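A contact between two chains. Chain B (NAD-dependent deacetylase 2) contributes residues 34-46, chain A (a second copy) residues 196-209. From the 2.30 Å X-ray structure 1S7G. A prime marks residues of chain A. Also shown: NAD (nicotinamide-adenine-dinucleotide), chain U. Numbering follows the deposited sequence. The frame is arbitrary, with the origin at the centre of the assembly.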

# COMPACT_ATOMS: atom_id res chain seq x y z
N THR B 34 3.13 -26.36 -1.25
CA THR B 34 2.68 -25.29 -2.13
C THR B 34 3.30 -23.99 -1.61
O THR B 34 4.09 -24.00 -0.65
CB THR B 34 1.16 -25.11 -2.08
OG1 THR B 34 0.80 -24.50 -0.84
CG2 THR B 34 0.46 -26.44 -2.24
N PHE B 35 2.93 -22.87 -2.23
CA PHE B 35 3.44 -21.56 -1.84
C PHE B 35 2.38 -20.83 -1.02
O PHE B 35 2.60 -19.68 -0.62
CB PHE B 35 3.74 -20.70 -3.07
CG PHE B 35 4.95 -21.13 -3.85
CD1 PHE B 35 5.30 -20.45 -5.02
CD2 PHE B 35 5.75 -22.19 -3.43
CE1 PHE B 35 6.42 -20.82 -5.75
CE2 PHE B 35 6.87 -22.56 -4.16
CZ PHE B 35 7.20 -21.88 -5.32
N ARG B 36 1.25 -21.48 -0.78
CA ARG B 36 0.12 -20.88 -0.06
C ARG B 36 -0.13 -21.42 1.35
O ARG B 36 0.29 -22.53 1.70
CB ARG B 36 -1.18 -21.06 -0.86
CG ARG B 36 -1.31 -20.22 -2.14
CD ARG B 36 -1.79 -18.81 -1.82
NE ARG B 36 -3.06 -18.80 -1.10
CZ ARG B 36 -4.24 -19.11 -1.64
NH1 ARG B 36 -4.33 -19.45 -2.91
NH2 ARG B 36 -5.34 -19.07 -0.90
N GLY B 37 -0.86 -20.62 2.13
CA GLY B 37 -1.23 -20.99 3.49
C GLY B 37 -0.10 -21.52 4.35
O GLY B 37 1.03 -21.02 4.29
N GLU B 38 -0.43 -22.54 5.14
CA GLU B 38 0.54 -23.16 6.04
C GLU B 38 1.77 -23.66 5.28
O GLU B 38 2.89 -23.49 5.75
CB GLU B 38 -0.13 -24.30 6.81
CG GLU B 38 -1.16 -23.79 7.83
CD GLU B 38 -2.00 -24.91 8.45
OE1 GLU B 38 -2.81 -24.60 9.36
OE2 GLU B 38 -1.87 -26.08 8.02
N ASP B 39 1.57 -24.27 4.12
CA ASP B 39 2.72 -24.74 3.33
C ASP B 39 3.69 -23.60 3.04
O ASP B 39 4.90 -23.73 3.25
CB ASP B 39 2.25 -25.35 2.02
CG ASP B 39 1.75 -26.77 2.18
OD1 ASP B 39 1.38 -27.38 1.16
OD2 ASP B 39 1.75 -27.25 3.34
N GLY B 40 3.15 -22.49 2.53
CA GLY B 40 3.97 -21.33 2.21
C GLY B 40 4.68 -20.79 3.43
O GLY B 40 5.83 -20.36 3.35
N LEU B 41 3.99 -20.80 4.57
CA LEU B 41 4.56 -20.33 5.82
C LEU B 41 5.66 -21.30 6.28
O LEU B 41 6.71 -20.89 6.77
CB LEU B 41 3.47 -20.23 6.88
CG LEU B 41 3.86 -19.69 8.25
CD1 LEU B 41 4.41 -18.27 8.11
CD2 LEU B 41 2.63 -19.70 9.16
N TRP B 42 5.40 -22.59 6.11
CA TRP B 42 6.36 -23.62 6.51
C TRP B 42 7.66 -23.57 5.67
O TRP B 42 8.75 -23.81 6.19
CB TRP B 42 5.71 -25.00 6.36
CG TRP B 42 6.61 -26.13 6.72
CD1 TRP B 42 6.76 -26.70 7.95
CD2 TRP B 42 7.53 -26.80 5.86
NE1 TRP B 42 7.71 -27.69 7.90
CE2 TRP B 42 8.20 -27.77 6.63
CE3 TRP B 42 7.85 -26.67 4.50
CZ2 TRP B 42 9.18 -28.61 6.09
CZ3 TRP B 42 8.82 -27.51 3.96
CH2 TRP B 42 9.47 -28.47 4.76
N ARG B 43 7.53 -23.27 4.38
CA ARG B 43 8.69 -23.19 3.49
C ARG B 43 9.76 -22.18 3.89
O ARG B 43 9.46 -21.10 4.40
CB ARG B 43 8.23 -22.85 2.07
CG ARG B 43 7.93 -24.03 1.16
CD ARG B 43 7.48 -23.53 -0.22
NE ARG B 43 7.25 -24.60 -1.18
CZ ARG B 43 8.20 -25.18 -1.91
NH1 ARG B 43 9.46 -24.80 -1.79
NH2 ARG B 43 7.88 -26.15 -2.76
N LYS B 44 11.02 -22.54 3.66
CA LYS B 44 12.11 -21.63 3.94
C LYS B 44 12.05 -20.55 2.87
O LYS B 44 11.65 -20.83 1.75
CB LYS B 44 13.47 -22.33 3.82
CG LYS B 44 13.84 -23.29 4.94
CD LYS B 44 15.36 -23.52 4.95
CE LYS B 44 15.75 -24.56 5.99
NZ LYS B 44 15.13 -25.88 5.68
N TYR B 45 12.44 -19.33 3.24
CA TYR B 45 12.49 -18.20 2.31
C TYR B 45 11.18 -17.71 1.70
O TYR B 45 10.12 -18.32 1.84
CB TYR B 45 13.45 -18.52 1.17
CG TYR B 45 14.75 -19.15 1.60
CD1 TYR B 45 15.16 -20.36 1.04
CD2 TYR B 45 15.57 -18.54 2.54
CE1 TYR B 45 16.37 -20.95 1.42
CE2 TYR B 45 16.78 -19.12 2.92
CZ TYR B 45 17.17 -20.33 2.36
OH TYR B 45 18.36 -20.90 2.73
N ASP B 46 11.29 -16.57 1.02
CA ASP B 46 10.18 -15.94 0.31
C ASP B 46 10.41 -16.36 -1.14
O ASP B 46 11.47 -16.08 -1.71
CB ASP B 46 10.27 -14.41 0.47
CG ASP B 46 9.15 -13.68 -0.25
OD1 ASP B 46 7.97 -13.90 0.09
OD2 ASP B 46 9.45 -12.87 -1.15
PA NAD U . -1.59 -22.91 -6.47
O1A NAD U . -1.04 -23.72 -7.43
O2A NAD U . -2.87 -22.28 -6.74
O5B NAD U . -1.67 -23.50 -5.05
C5B NAD U . -2.15 -24.57 -4.48
C4B NAD U . -3.63 -24.54 -4.09
O4B NAD U . -3.64 -25.93 -3.61
C3B NAD U . -4.36 -23.76 -2.85
O3B NAD U . -5.63 -23.02 -3.42
C2B NAD U . -4.76 -24.93 -1.90
O2B NAD U . -6.03 -24.91 -1.40
C1B NAD U . -4.65 -26.20 -2.76
N9A NAD U . -4.15 -27.40 -2.13
C8A NAD U . -3.16 -27.68 -1.17
N7A NAD U . -3.03 -28.95 -0.91
C5A NAD U . -3.90 -29.60 -1.63
C6A NAD U . -4.30 -31.08 -1.81
N6A NAD U . -3.76 -32.04 -1.16
N1A NAD U . -5.35 -31.34 -2.74
C2A NAD U . -6.04 -30.41 -3.48
N3A NAD U . -5.66 -29.03 -3.32
C4A NAD U . -4.63 -28.66 -2.42
O3 NAD U . -0.62 -21.72 -6.08
PN NAD U . 0.71 -21.53 -5.25
O1N NAD U . 0.93 -22.61 -4.34
O2N NAD U . 0.73 -20.12 -4.71
O5D NAD U . 1.79 -21.69 -6.35
C5D NAD U . 1.98 -20.61 -7.35
C4D NAD U . 2.52 -21.18 -8.63
O4D NAD U . 3.81 -21.85 -8.51
C3D NAD U . 1.52 -22.17 -9.33
O3D NAD U . 1.53 -21.85 -10.70
C2D NAD U . 2.11 -23.53 -9.02
O2D NAD U . 1.77 -24.57 -9.89
C1D NAD U . 3.69 -23.25 -8.92
N1N NAD U . 4.35 -24.15 -7.91
C2N NAD U . 4.71 -25.48 -8.50
C3N NAD U . 5.05 -26.52 -7.69
C7N NAD U . 5.33 -27.87 -8.22
O7N NAD U . 5.00 -28.91 -7.45
N7N NAD U . 5.76 -27.96 -9.43
C4N NAD U . 5.10 -26.30 -6.16
C5N NAD U . 4.77 -24.95 -5.56
C6N NAD U . 4.39 -23.88 -6.45
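Chain A (196-209) VYPAAELPYIAKKA

Chain A packs its segment 196-209 along the short helix of chain B that ends at Trp42. The segment starts extended at Val196′ and Tyr197′, with a cis peptide bond before Pro198′. Residues 198-201 take helical phi/psi values without the regular bonds, and a regular helix follows, which includes Leu202′ through Lys208′. The two helices run nearly parallel, with a signed crossing angle of -17° and axes 9.5 Å apart at closest approach. In register, Gly37 lies across from Tyr204′ (CA to CA 6.0 Å) and Leu41 across from Lys208′ (CA to CA 5.8 Å).

Glu201′ points its side chain toward chain B at Arg36 and Gly37, and its side chain is t, p. Its OE1 accepts two direct bonds from chain B. Gly37 N donates to Glu201′ OE1 at 2.8 Å in an almost straight bond, so this amide is satisfied across the interface. Arg36 NE donates to Glu201′ OE1 at 2.8 Å as part of a salt bridge. Water 1 also donates to Glu201′ OE1 at 3.0 Å and accepts from Arg36 NH2 at 3.0 Å. The other oxygen is served by water 2, which donates to Glu201′ OE2 and to Gly37 O, each at 2.7 Å. Gly37 O therefore has this water in addition to its helical bond from Leu41 N.

Tyr197′ lies over one face of the Arg36 guanidinium, with Arg36 CZ 3.8 Å from Tyr197′ CD1. The same loop binds the cofactor: Phe35 N donates to NAD O1N at 2.9 Å.

Tyr204′ sets its ring against the backbone at Gly37. Gly37 CA lies 3.8 Å from the ring centroid, 10° off the normal, in a CH-pi contact. Gly37 has a positive phi of 48°, which by itself favours glycine. Leu41 CD2 meets the ring edge at Tyr204′ CD1, 4.1 Å away. Water 3 links the hydroxyl to chain B: it lies 2.7 Å from Tyr204′ OH and donates to Glu38 OE1 at 2.8 Å.

Lys208′ reaches the other end of the helix and has the largest covered area of the contact. Its NZ donates to Arg43 O at 2.7 Å and to Tyr45 O at 2.8 Å. These carbonyls lie just past the helix, where Arg43 leaves helical phi/psi. Leu41 CD1 packs beside the Lys208′ side chain, 3.9 Å from Lys208′ CB, and also touches Lys207′ CG at 3.8 Å. The amine of Lys207′ is bonded elsewhere in the structure.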

# COMPACT_ATOMS: atom_id res chain seq x y z
N VAL A 196 -11.21 -17.09 0.86
CA VAL A 196 -10.72 -17.09 -0.51
C VAL A 196 -9.64 -16.05 -0.79
O VAL A 196 -9.62 -14.97 -0.21
CB VAL A 196 -11.89 -16.87 -1.50
CG1 VAL A 196 -11.37 -16.73 -2.91
CG2 VAL A 196 -12.85 -18.05 -1.41
N TYR A 197 -8.73 -16.39 -1.70
CA TYR A 197 -7.65 -15.49 -2.08
C TYR A 197 -8.25 -14.21 -2.62
O TYR A 197 -9.24 -14.25 -3.35
CB TYR A 197 -6.78 -16.15 -3.15
CG TYR A 197 -5.59 -15.31 -3.57
CD1 TYR A 197 -4.33 -15.52 -3.00
CD2 TYR A 197 -5.73 -14.31 -4.53
CE1 TYR A 197 -3.23 -14.74 -3.40
CE2 TYR A 197 -4.63 -13.54 -4.93
CZ TYR A 197 -3.39 -13.76 -4.36
OH TYR A 197 -2.31 -13.01 -4.78
N PRO A 198 -7.65 -13.05 -2.30
CA PRO A 198 -6.45 -12.85 -1.48
C PRO A 198 -6.64 -12.79 0.04
O PRO A 198 -5.66 -12.90 0.79
CB PRO A 198 -5.87 -11.56 -2.05
CG PRO A 198 -7.10 -10.77 -2.34
CD PRO A 198 -8.01 -11.79 -3.00
N ALA A 199 -7.86 -12.60 0.50
CA ALA A 199 -8.12 -12.52 1.94
C ALA A 199 -7.46 -13.67 2.68
O ALA A 199 -6.84 -13.47 3.72
CB ALA A 199 -9.64 -12.54 2.22
N ALA A 200 -7.57 -14.87 2.12
CA ALA A 200 -7.01 -16.05 2.76
C ALA A 200 -5.48 -16.11 2.81
O ALA A 200 -4.92 -16.76 3.69
CB ALA A 200 -7.55 -17.31 2.08
N GLU A 201 -4.81 -15.44 1.89
CA GLU A 201 -3.35 -15.51 1.86
C GLU A 201 -2.57 -14.35 2.50
O GLU A 201 -1.49 -14.57 3.04
CB GLU A 201 -2.88 -15.69 0.41
CG GLU A 201 -1.37 -15.94 0.22
CD GLU A 201 -0.86 -17.16 0.98
OE1 GLU A 201 -1.65 -18.12 1.17
OE2 GLU A 201 0.33 -17.17 1.36
N LEU A 202 -3.10 -13.13 2.43
CA LEU A 202 -2.41 -11.97 3.00
C LEU A 202 -1.94 -12.16 4.45
O LEU A 202 -0.82 -11.80 4.79
CB LEU A 202 -3.28 -10.71 2.88
CG LEU A 202 -3.45 -10.20 1.44
CD1 LEU A 202 -4.60 -9.21 1.38
CD2 LEU A 202 -2.16 -9.55 0.95
N PRO A 203 -2.79 -12.73 5.32
CA PRO A 203 -2.38 -12.94 6.72
C PRO A 203 -1.11 -13.80 6.82
O PRO A 203 -0.23 -13.53 7.64
CB PRO A 203 -3.60 -13.63 7.34
CG PRO A 203 -4.74 -13.05 6.55
CD PRO A 203 -4.20 -13.10 5.13
N TYR A 204 -1.04 -14.84 5.98
CA TYR A 204 0.12 -15.74 5.96
C TYR A 204 1.35 -15.04 5.43
O TYR A 204 2.48 -15.35 5.82
CB TYR A 204 -0.18 -16.99 5.11
CG TYR A 204 -1.08 -17.98 5.82
CD1 TYR A 204 -0.57 -18.85 6.78
CD2 TYR A 204 -2.46 -18.00 5.58
CE1 TYR A 204 -1.40 -19.73 7.49
CE2 TYR A 204 -3.30 -18.87 6.28
CZ TYR A 204 -2.76 -19.73 7.24
OH TYR A 204 -3.56 -20.58 7.96
N ILE A 205 1.14 -14.09 4.52
CA ILE A 205 2.25 -13.34 3.96
C ILE A 205 2.80 -12.42 5.05
O ILE A 205 4.02 -12.38 5.26
CB ILE A 205 1.80 -12.50 2.75
CG1 ILE A 205 1.61 -13.42 1.54
CG2 ILE A 205 2.83 -11.41 2.44
CD1 ILE A 205 0.98 -12.74 0.33
N ALA A 206 1.92 -11.72 5.77
CA ALA A 206 2.38 -10.83 6.85
C ALA A 206 3.03 -11.66 7.96
O ALA A 206 4.04 -11.26 8.53
CB ALA A 206 1.21 -10.00 7.40
N LYS A 207 2.44 -12.82 8.26
CA LYS A 207 2.98 -13.69 9.30
C LYS A 207 4.43 -14.09 8.96
O LYS A 207 5.31 -13.98 9.80
CB LYS A 207 2.11 -14.95 9.44
CG LYS A 207 2.59 -15.94 10.49
CD LYS A 207 2.36 -15.40 11.89
CE LYS A 207 2.75 -16.42 12.96
NZ LYS A 207 2.41 -15.91 14.32
N LYS A 208 4.67 -14.55 7.74
CA LYS A 208 6.03 -14.94 7.34
C LYS A 208 7.00 -13.76 7.41
O LYS A 208 8.18 -13.94 7.73
CB LYS A 208 6.05 -15.53 5.92
CG LYS A 208 7.46 -15.95 5.47
CD LYS A 208 7.53 -16.25 3.97
CE LYS A 208 7.25 -17.72 3.66
NZ LYS A 208 8.39 -18.60 4.05
N ALA A 209 6.51 -12.57 7.10
CA ALA A 209 7.35 -11.37 7.12
C ALA A 209 7.67 -10.91 8.54
O ALA A 209 8.49 -10.02 8.73
CB ALA A 209 6.66 -10.24 6.36
O HOH W 1 -4.24 -19.39 1.82
O HOH W 2 1.80 -18.87 2.85
O HOH W 3 -2.80 -21.91 10.13